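Local coordinates for protein catechol 2,3-dioxygenase (Pseudomonas sp. KL28, PDB 3HPY) that probably catalyses the iron-dependent extradiol ring cleavage of catechol with dioxygen, giving 2-hydroxy-6-oxohexa-2,4-dienoate, at residues 11-16 / 55-60. Residues are numbered along the deposited sequence; the frame is centred on the assembly and turned at random.
Sequences HAQVRV and CYIIRE
The Tyr56 ring crosses Val14 obliquely and overlaps its CG2, which lies 3.8 Å from Tyr56 CZ. CG of Tyr56 is anti to its backbone N (chi1 -155°), which leans the ring toward strand 9-16, so that its CD1 meets Ala12 CB. The hydroxyl hydrogen-bonds to that of Tyr26. Cys217 of strand 213-220 touches both Ala12 and Tyr56, so this face packs on the iron-binding half of the chain; the side chain of Tyr56 is about 12 Å from the bound Fe (III) ion.

The two strands are parallel neighbours in the sheet of the N-terminal VOC module. Ile57 N donates almost straight to Ala12 O at 3.1 Å. Val14 N reaches Ile57 O at 2.9 Å, nearly along the C=O axis.

On the other face, Gln13 bends at chi2 (95°). Its NE2 comes within 3.3 Å of Ile57 CB and makes a weak hydrogen bond to Ile57 O, while OE1 accepts from Arg42 NH2. Two donors thus share the buried Ile57 carbonyl. Arg15 and Arg59 project from this same face, with Arg15 NH1 4.9 Å from Arg59 NH2. Both form salt bridges with Asp67 OD1, and this shared carboxylate probably offsets the repulsion between the like charges.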
loop_
_atom_site.group_PDB
_atom_site.type_symbol
_atom_site.label_atom_id
_atom_site.label_comp_id
_atom_site.label_asym_id
_atom_site.label_seq_id
_atom_site.Cartn_x
_atom_site.Cartn_y
_atom_site.Cartn_z
ATOM N N HIS C 11 -20.909 20.688 -4.450
ATOM C CA HIS C 11 -20.347 21.020 -5.746
ATOM C C HIS C 11 -19.460 22.263 -5.726
ATOM O O HIS C 11 -19.585 23.120 -4.846
ATOM C CB HIS C 11 -21.490 21.196 -6.762
ATOM C CG HIS C 11 -22.465 22.276 -6.405
ATOM N ND1 HIS C 11 -23.806 22.201 -6.718
ATOM C CD2 HIS C 11 -22.290 23.472 -5.793
ATOM C CE1 HIS C 11 -24.413 23.303 -6.314
ATOM N NE2 HIS C 11 -23.516 24.090 -5.750
ATOM N N ALA C 12 -18.554 22.349 -6.694
ATOM C CA ALA C 12 -17.670 23.500 -6.806
ATOM C C ALA C 12 -17.764 24.070 -8.220
ATOM O O ALA C 12 -17.450 23.380 -9.186
ATOM C CB ALA C 12 -16.233 23.093 -6.506
ATOM N N GLN C 13 -18.210 25.316 -8.356
ATOM C CA GLN C 13 -18.290 25.918 -9.683
ATOM C C GLN C 13 -16.992 26.679 -9.918
ATOM O O GLN C 13 -16.746 27.711 -9.291
ATOM C CB GLN C 13 -19.481 26.875 -9.797
ATOM C CG GLN C 13 -19.563 27.583 -11.154
ATOM C CD GLN C 13 -20.475 26.880 -12.143
ATOM O OE1 GLN C 13 -21.689 27.095 -12.149
ATOM N NE2 GLN C 13 -19.893 26.028 -12.982
ATOM N N VAL C 14 -16.169 26.148 -10.818
ATOM C CA VAL C 14 -14.870 26.729 -11.140
ATOM C C VAL C 14 -14.818 27.142 -12.611
ATOM O O VAL C 14 -15.387 26.479 -13.482
ATOM C CB VAL C 14 -13.729 25.710 -10.847
ATOM C CG1 VAL C 14 -12.378 26.287 -11.258
ATOM C CG2 VAL C 14 -13.712 25.365 -9.368
ATOM N N ARG C 15 -14.129 28.243 -12.873
ATOM C CA ARG C 15 -13.995 28.772 -14.222
ATOM C C ARG C 15 -12.608 28.513 -14.811
ATOM O O ARG C 15 -11.600 28.683 -14.141
ATOM C CB ARG C 15 -14.291 30.271 -14.203
ATOM C CG ARG C 15 -13.777 30.996 -12.963
ATOM C CD ARG C 15 -14.030 32.494 -13.081
ATOM N NE ARG C 15 -13.272 33.282 -12.113
ATOM C CZ ARG C 15 -13.652 33.513 -10.860
ATOM N NH1 ARG C 15 -14.797 33.020 -10.402
ATOM N NH2 ARG C 15 -12.880 34.238 -10.063
ATOM N N VAL C 16 -12.569 28.084 -16.065
ATOM C CA VAL C 16 -11.305 27.815 -16.737
ATOM C C VAL C 16 -11.162 28.725 -17.958
ATOM O O VAL C 16 -12.157 29.140 -18.554
ATOM C CB VAL C 16 -11.210 26.342 -17.196
ATOM C CG1 VAL C 16 -11.057 25.422 -15.992
ATOM C CG2 VAL C 16 -12.442 25.970 -17.986
ATOM N N CYS C 55 -20.638 17.323 -8.911
ATOM C CA CYS C 55 -19.901 17.833 -7.755
ATOM C C CYS C 55 -18.854 18.853 -8.251
ATOM O O CYS C 55 -18.270 19.603 -7.471
ATOM C CB CYS C 55 -19.186 16.699 -7.023
ATOM S SG CYS C 55 -17.672 16.124 -7.845
ATOM N N TYR C 56 -18.629 18.875 -9.560
ATOM C CA TYR C 56 -17.662 19.798 -10.147
ATOM C C TYR C 56 -18.169 20.284 -11.501
ATOM O O TYR C 56 -18.500 19.479 -12.384
ATOM C CB TYR C 56 -16.310 19.108 -10.336
ATOM C CG TYR C 56 -15.136 20.062 -10.367
ATOM C CD1 TYR C 56 -14.593 20.568 -9.186
ATOM C CD2 TYR C 56 -14.550 20.447 -11.578
ATOM C CE1 TYR C 56 -13.490 21.425 -9.203
ATOM C CE2 TYR C 56 -13.445 21.307 -11.607
ATOM C CZ TYR C 56 -12.920 21.785 -10.414
ATOM O OH TYR C 56 -11.807 22.596 -10.430
ATOM N N ILE C 57 -18.226 21.602 -11.664
ATOM C CA ILE C 57 -18.704 22.191 -12.908
ATOM C C ILE C 57 -17.779 23.311 -13.375
ATOM O O ILE C 57 -17.444 24.214 -12.607
ATOM C CB ILE C 57 -20.139 22.771 -12.759
ATOM C CG1 ILE C 57 -21.053 21.790 -12.014
ATOM C CG2 ILE C 57 -20.742 22.985 -14.131
ATOM C CD1 ILE C 57 -21.156 22.039 -10.528
ATOM N N ILE C 58 -17.369 23.252 -14.638
ATOM C CA ILE C 58 -16.485 24.273 -15.168
ATOM C C ILE C 58 -17.196 25.182 -16.157
ATOM O O ILE C 58 -18.148 24.775 -16.834
ATOM C CB ILE C 58 -15.239 23.653 -15.839
ATOM C CG1 ILE C 58 -15.653 22.495 -16.742
ATOM C CG2 ILE C 58 -14.265 23.183 -14.770
ATOM C CD1 ILE C 58 -14.562 22.003 -17.648
ATOM N N ARG C 59 -16.716 26.418 -16.223
ATOM C CA ARG C 59 -17.277 27.438 -17.099
ATOM C C ARG C 59 -16.157 28.308 -17.674
ATOM O O ARG C 59 -15.371 28.890 -16.920
ATOM C CB ARG C 59 -18.251 28.308 -16.302
ATOM C CG ARG C 59 -18.809 29.501 -17.055
ATOM C CD ARG C 59 -19.816 30.267 -16.190
ATOM N NE ARG C 59 -19.204 30.932 -15.040
ATOM C CZ ARG C 59 -18.662 32.144 -15.078
ATOM N NH1 ARG C 59 -18.652 32.832 -16.213
ATOM N NH2 ARG C 59 -18.139 32.675 -13.980
ATOM N N GLU C 60 -16.088 28.398 -19.001
ATOM C CA GLU C 60 -15.053 29.198 -19.654
ATOM C C GLU C 60 -15.248 30.665 -19.320
ATOM O O GLU C 60 -16.123 31.324 -19.876
ATOM C CB GLU C 60 -15.089 29.015 -21.177
ATOM C CG GLU C 60 -13.952 29.739 -21.898
ATOM C CD GLU C 60 -13.970 29.543 -23.402
ATOM O OE1 GLU C 60 -13.868 28.388 -23.864
ATOM O OE2 GLU C 60 -14.081 30.552 -24.126
#